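Long-range contact in transcriptional regulator, TetR family (Cytophaga hutchinsonii, PDB 3EUP), which probably binds operator DNA as a dimer through its N-terminal helix-turn-helix domain and regulates transcription, perhaps in response to a small molecule: residues K55-W67 with H121-W135. Sequence-based numbering, arbitrary orientation.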
loop_
_atom_site.group_PDB
_atom_site.type_symbol
_atom_site.label_atom_id
_atom_site.label_comp_id
_atom_site.label_asym_id
_atom_site.label_seq_id
_atom_site.Cartn_x
_atom_site.Cartn_y
_atom_site.Cartn_z
ATOM N N LYS A 55 19.823 -11.032 10.478
ATOM C CA LYS A 55 19.292 -9.904 9.718
ATOM C C LYS A 55 17.821 -9.665 10.031
ATOM O O LYS A 55 17.358 -8.518 10.069
ATOM C CB LYS A 55 19.468 -10.125 8.219
ATOM C CG LYS A 55 18.931 -8.961 7.386
ATOM C CD LYS A 55 19.415 -8.978 5.968
ATOM C CE LYS A 55 18.879 -10.157 5.225
ATOM N NZ LYS A 55 18.597 -9.825 3.810
ATOM N N GLU A 56 17.086 -10.769 10.234
ATOM C CA GLU A 56 15.663 -10.693 10.518
ATOM C C GLU A 56 15.386 -9.974 11.829
ATOM O O GLU A 56 14.453 -9.198 11.893
ATOM C CB GLU A 56 14.998 -12.090 10.502
ATOM C CG GLU A 56 13.756 -12.191 11.379
ATOM C CD GLU A 56 12.941 -13.475 11.181
ATOM O OE1 GLU A 56 13.290 -14.286 10.265
ATOM O OE2 GLU A 56 11.920 -13.628 11.919
ATOM N N ALA A 57 16.172 -10.245 12.865
ATOM C CA ALA A 57 16.080 -9.524 14.130
ATOM C C ALA A 57 16.337 -8.013 13.917
ATOM O O ALA A 57 15.668 -7.187 14.523
ATOM C CB ALA A 57 17.062 -10.082 15.175
ATOM N N VAL A 58 17.268 -7.673 13.029
ATOM C CA VAL A 58 17.517 -6.263 12.699
ATOM C C VAL A 58 16.300 -5.644 11.980
ATOM O O VAL A 58 15.902 -4.544 12.305
ATOM C CB VAL A 58 18.780 -6.052 11.825
ATOM C CG1 VAL A 58 19.053 -4.555 11.689
ATOM C CG2 VAL A 58 19.992 -6.838 12.393
ATOM N N ALA A 59 15.701 -6.383 11.044
ATOM C CA ALA A 59 14.501 -5.920 10.291
ATOM C C ALA A 59 13.319 -5.655 11.202
ATOM O O ALA A 59 12.636 -4.647 11.050
ATOM C CB ALA A 59 14.121 -6.910 9.231
ATOM N N ILE A 60 13.127 -6.526 12.189
ATOM C CA ILE A 60 12.049 -6.380 13.158
ATOM C C ILE A 60 12.226 -5.133 14.028
ATOM O O ILE A 60 11.285 -4.366 14.193
ATOM C CB ILE A 60 11.869 -7.634 13.999
ATOM C CG1 ILE A 60 11.350 -8.809 13.107
ATOM C CG2 ILE A 60 10.942 -7.329 15.252
ATOM C CD1 ILE A 60 11.420 -10.145 13.824
ATOM N N ALA A 61 13.432 -4.935 14.562
ATOM C CA ALA A 61 13.763 -3.738 15.320
ATOM C C ALA A 61 13.623 -2.482 14.445
ATOM O O ALA A 61 13.107 -1.448 14.921
ATOM C CB ALA A 61 15.223 -3.847 15.902
ATOM N N ALA A 62 14.076 -2.556 13.197
ATOM C CA ALA A 62 13.882 -1.437 12.240
ATOM C C ALA A 62 12.425 -1.072 12.089
ATOM O O ALA A 62 12.093 0.104 12.090
ATOM C CB ALA A 62 14.480 -1.738 10.848
ATOM N N PHE A 63 11.555 -2.072 11.934
ATOM C CA PHE A 63 10.138 -1.798 11.812
ATOM C C PHE A 63 9.626 -1.111 13.072
ATOM O O PHE A 63 8.952 -0.079 12.995
ATOM C CB PHE A 63 9.308 -3.069 11.545
ATOM C CG PHE A 63 7.842 -2.802 11.568
ATOM C CD1 PHE A 63 7.221 -2.276 10.458
ATOM C CD2 PHE A 63 7.110 -2.951 12.738
ATOM C CE1 PHE A 63 5.859 -1.947 10.469
ATOM C CE2 PHE A 63 5.740 -2.611 12.772
ATOM C CZ PHE A 63 5.115 -2.132 11.636
ATOM N N ASP A 64 9.960 -1.652 14.246
ATOM C CA ASP A 64 9.541 -0.999 15.498
ATOM C C ASP A 64 10.015 0.444 15.586
ATOM O O ASP A 64 9.272 1.309 16.005
ATOM C CB ASP A 64 10.000 -1.783 16.718
ATOM C CG ASP A 64 9.229 -3.102 16.896
ATOM O OD1 ASP A 64 8.151 -3.274 16.281
ATOM O OD2 ASP A 64 9.718 -3.997 17.635
ATOM N N TYR A 65 11.228 0.730 15.128
ATOM C CA TYR A 65 11.721 2.126 15.146
ATOM C C TYR A 65 11.014 3.042 14.117
ATOM O O TYR A 65 10.616 4.161 14.422
ATOM C CB TYR A 65 13.237 2.161 14.938
ATOM C CG TYR A 65 13.833 3.534 14.760
ATOM C CD1 TYR A 65 14.418 4.190 15.833
ATOM C CD2 TYR A 65 13.872 4.150 13.510
ATOM C CE1 TYR A 65 14.993 5.421 15.688
ATOM C CE2 TYR A 65 14.437 5.434 13.358
ATOM C CZ TYR A 65 15.013 6.039 14.447
ATOM O OH TYR A 65 15.589 7.287 14.355
ATOM N N ASN A 66 10.887 2.558 12.897
ATOM C CA ASN A 66 10.208 3.293 11.820
ATOM C C ASN A 66 8.766 3.661 12.120
ATOM O O ASN A 66 8.358 4.835 11.998
ATOM C CB ASN A 66 10.288 2.490 10.509
ATOM C CG ASN A 66 11.634 2.643 9.826
ATOM O OD1 ASN A 66 12.089 1.749 9.104
ATOM N ND2 ASN A 66 12.290 3.761 10.075
ATOM N N TRP A 67 8.005 2.652 12.529
ATOM C CA TRP A 67 6.641 2.853 12.919
ATOM C C TRP A 67 6.558 3.606 14.258
ATOM O O TRP A 67 5.699 4.459 14.419
ATOM C CB TRP A 67 5.894 1.525 12.945
ATOM C CG TRP A 67 4.460 1.698 13.249
ATOM C CD1 TRP A 67 3.813 1.315 14.385
ATOM C CD2 TRP A 67 3.499 2.398 12.453
ATOM N NE1 TRP A 67 2.494 1.671 14.310
ATOM C CE2 TRP A 67 2.281 2.349 13.138
ATOM C CE3 TRP A 67 3.549 3.025 11.200
ATOM C CZ2 TRP A 67 1.117 2.887 12.616
ATOM C CZ3 TRP A 67 2.393 3.561 10.680
ATOM C CH2 TRP A 67 1.194 3.485 11.384
ATOM N N HIS A 121 6.427 -13.643 5.281
ATOM C CA HIS A 121 7.080 -13.515 6.593
ATOM C C HIS A 121 6.079 -13.271 7.722
ATOM O O HIS A 121 5.752 -12.142 8.036
ATOM C CB HIS A 121 8.132 -12.382 6.545
ATOM C CG HIS A 121 9.027 -12.357 7.737
ATOM N ND1 HIS A 121 10.364 -12.648 7.659
ATOM C CD2 HIS A 121 8.751 -12.238 9.054
ATOM C CE1 HIS A 121 10.897 -12.599 8.870
ATOM N NE2 HIS A 121 9.935 -12.362 9.736
ATOM N N ASP A 122 5.660 -14.355 8.367
ATOM C CA ASP A 122 4.665 -14.326 9.436
ATOM C C ASP A 122 4.923 -13.331 10.547
ATOM O O ASP A 122 4.023 -12.560 10.894
ATOM C CB ASP A 122 4.559 -15.716 10.084
ATOM C CG ASP A 122 3.242 -16.343 9.853
ATOM O OD1 ASP A 122 3.194 -17.356 9.096
ATOM O OD2 ASP A 122 2.240 -15.816 10.420
ATOM N N ALA A 123 6.139 -13.353 11.127
ATOM C CA ALA A 123 6.411 -12.503 12.282
ATOM C C ALA A 123 6.158 -11.041 11.922
ATOM O O ALA A 123 5.493 -10.331 12.632
ATOM C CB ALA A 123 7.862 -12.688 12.823
ATOM N N LEU A 124 6.692 -10.590 10.800
ATOM C CA LEU A 124 6.529 -9.203 10.405
ATOM C C LEU A 124 5.139 -8.852 9.939
ATOM O O LEU A 124 4.722 -7.734 10.121
ATOM C CB LEU A 124 7.553 -8.824 9.337
ATOM C CG LEU A 124 8.927 -8.467 9.904
ATOM C CD1 LEU A 124 9.979 -8.573 8.813
ATOM C CD2 LEU A 124 8.816 -7.118 10.485
ATOM N N ARG A 125 4.427 -9.794 9.311
ATOM C CA ARG A 125 3.037 -9.553 8.983
ATOM C C ARG A 125 2.275 -9.296 10.270
ATOM O O ARG A 125 1.461 -8.384 10.362
ATOM C CB ARG A 125 2.444 -10.753 8.239
ATOM C CG ARG A 125 1.188 -10.456 7.442
ATOM C CD ARG A 125 -0.045 -10.329 8.249
ATOM N NE ARG A 125 -0.314 -11.543 9.022
ATOM C CZ ARG A 125 -1.134 -11.606 10.065
ATOM N NH1 ARG A 125 -1.794 -10.540 10.507
ATOM N NH2 ARG A 125 -1.308 -12.779 10.673
ATOM N N LYS A 126 2.534 -10.129 11.282
ATOM C CA LYS A 126 1.852 -9.958 12.555
ATOM C C LYS A 126 2.135 -8.588 13.167
ATOM O O LYS A 126 1.254 -7.989 13.735
ATOM C CB LYS A 126 2.149 -11.132 13.516
ATOM C CG LYS A 126 1.374 -12.381 13.082
ATOM C CD LYS A 126 1.860 -13.722 13.769
ATOM C CE LYS A 126 0.985 -14.944 13.336
ATOM N NZ LYS A 126 1.531 -16.236 13.912
ATOM N N LYS A 127 3.367 -8.105 13.070
ATOM C CA LYS A 127 3.694 -6.778 13.570
ATOM C C LYS A 127 2.898 -5.743 12.842
ATOM O O LYS A 127 2.404 -4.808 13.460
ATOM C CB LYS A 127 5.172 -6.426 13.401
ATOM C CG LYS A 127 6.152 -7.385 14.052
ATOM C CD LYS A 127 6.430 -7.073 15.458
ATOM C CE LYS A 127 7.540 -6.057 15.573
ATOM N NZ LYS A 127 7.957 -5.953 17.023
ATOM N N ALA A 128 2.762 -5.896 11.530
ATOM C CA ALA A 128 2.002 -4.894 10.746
ATOM C C ALA A 128 0.535 -4.898 11.140
ATOM O O ALA A 128 -0.083 -3.847 11.271
ATOM C CB ALA A 128 2.182 -5.121 9.231
ATOM N N GLY A 129 -0.022 -6.093 11.341
ATOM C CA GLY A 129 -1.396 -6.226 11.791
ATOM C C GLY A 129 -1.661 -5.604 13.144
ATOM O O GLY A 129 -2.625 -4.848 13.331
ATOM N N GLU A 130 -0.775 -5.887 14.095
ATOM C CA GLU A 130 -0.861 -5.246 15.418
ATOM C C GLU A 130 -0.788 -3.717 15.255
ATOM O O GLU A 130 -1.531 -2.972 15.901
ATOM C CB GLU A 130 0.257 -5.717 16.342
ATOM C CG GLU A 130 0.250 -7.193 16.715
ATOM C CD GLU A 130 1.413 -7.565 17.699
ATOM O OE1 GLU A 130 2.630 -7.311 17.381
ATOM O OE2 GLU A 130 1.093 -8.074 18.813
ATOM N N ALA A 131 0.089 -3.237 14.385
ATOM C CA ALA A 131 0.229 -1.787 14.183
ATOM C C ALA A 131 -1.060 -1.154 13.734
ATOM O O ALA A 131 -1.466 -0.106 14.241
ATOM C CB ALA A 131 1.340 -1.466 13.177
ATOM N N ILE A 132 -1.680 -1.781 12.740
ATOM C CA ILE A 132 -2.876 -1.279 12.127
ATOM C C ILE A 132 -3.979 -1.290 13.149
ATOM O O ILE A 132 -4.750 -0.362 13.217
ATOM C CB ILE A 132 -3.296 -2.210 10.936
ATOM C CG1 ILE A 132 -2.525 -1.864 9.704
ATOM C CG2 ILE A 132 -4.840 -2.169 10.663
ATOM C CD1 ILE A 132 -3.220 -0.723 8.865
ATOM N N LEU A 133 -4.080 -2.371 13.924
ATOM C CA LEU A 133 -5.145 -2.471 14.906
ATOM C C LEU A 133 -4.954 -1.489 16.083
ATOM O O LEU A 133 -5.937 -0.934 16.571
ATOM C CB LEU A 133 -5.344 -3.916 15.382
ATOM C CG LEU A 133 -5.873 -4.800 14.235
ATOM C CD1 LEU A 133 -5.927 -6.340 14.597
ATOM C CD2 LEU A 133 -7.235 -4.263 13.738
ATOM N N SER A 134 -3.721 -1.260 16.529
ATOM C CA SER A 134 -3.466 -0.233 17.546
ATOM C C SER A 134 -3.791 1.187 17.082
ATOM O O SER A 134 -4.254 2.009 17.877
ATOM C CB SER A 134 -2.012 -0.262 18.001
ATOM O OG SER A 134 -1.799 -1.468 18.707
ATOM N N TRP A 135 -3.472 1.470 15.818
ATOM C CA TRP A 135 -3.787 2.732 15.199
ATOM C C TRP A 135 -5.302 2.861 15.175
ATOM O O TRP A 135 -5.822 3.866 15.664
ATOM C CB TRP A 135 -3.187 2.824 13.803
ATOM C CG TRP A 135 -3.406 4.091 13.073
ATOM C CD1 TRP A 135 -3.906 5.268 13.551
ATOM C CD2 TRP A 135 -3.100 4.317 11.690
ATOM N NE1 TRP A 135 -3.951 6.203 12.540
ATOM C CE2 TRP A 135 -3.448 5.638 11.391
ATOM C CE3 TRP A 135 -2.571 3.514 10.676
ATOM C CZ2 TRP A 135 -3.279 6.187 10.105
ATOM C CZ3 TRP A 135 -2.367 4.081 9.396
ATOM C CH2 TRP A 135 -2.745 5.384 9.131
HETATM O O HOH W 1 0.312 1.332 15.846
#
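His121, the N-cap residue of helix 122-148, meets Glu56 with the CE1/NE2 edge of its imidazole; His121 NE2 lies 3.2 Å from Glu56 OE2, and the carboxylate plane is turned 65° from the ring. Leu124 CD1 covers a face of the same imidazole, while Leu124 CD2 packs 4.0 Å from Ile60 CG1 and also reaches the CB of Phe63. Lys127 runs past the Phe63 ring, with Lys127 CB 3.9 Å from Phe63 CE2, then turns at chi2 (-87°) and chi3 to cross Ile60 CG2. The bend carries Lys127 NZ to Asp64 in a salt bridge, donating to the syn lone pair of Asp64 OD2 at 2.7 Å and making a weak hydrogen bond to Asp64 OD1. Phe63 is a knob in the hole formed by Leu124, Lys127, Ala128 and Ala131, and Thr113 of helix 109-117 also touches it. One turn on, the methyl of Ala131 sits over the five-membered ring of Trp67, a CH-pi contact with CB 3.9 Å from the ring centroid. A water in the indole plane accepts from Trp67 NE1 (2.7 Å) and donates to Ala131 O. At the far end Trp67 CH2 touches Trp135 CE3 at 3.8 Å, the indoles inclined at 55°; Trp135 NE1 is hydrogen-bonded to the hydroxyl of Tyr91. Almost parallel, helix 55-78, leading out of the DNA-binding domain, packs against helix 122-148 of the C-terminal domain. An apolar seam bordered along one side by salt and water bridges implies a register set by these directional links and the Phe63 knob; as in TetR relatives, movement here could be felt at the DNA-binding end.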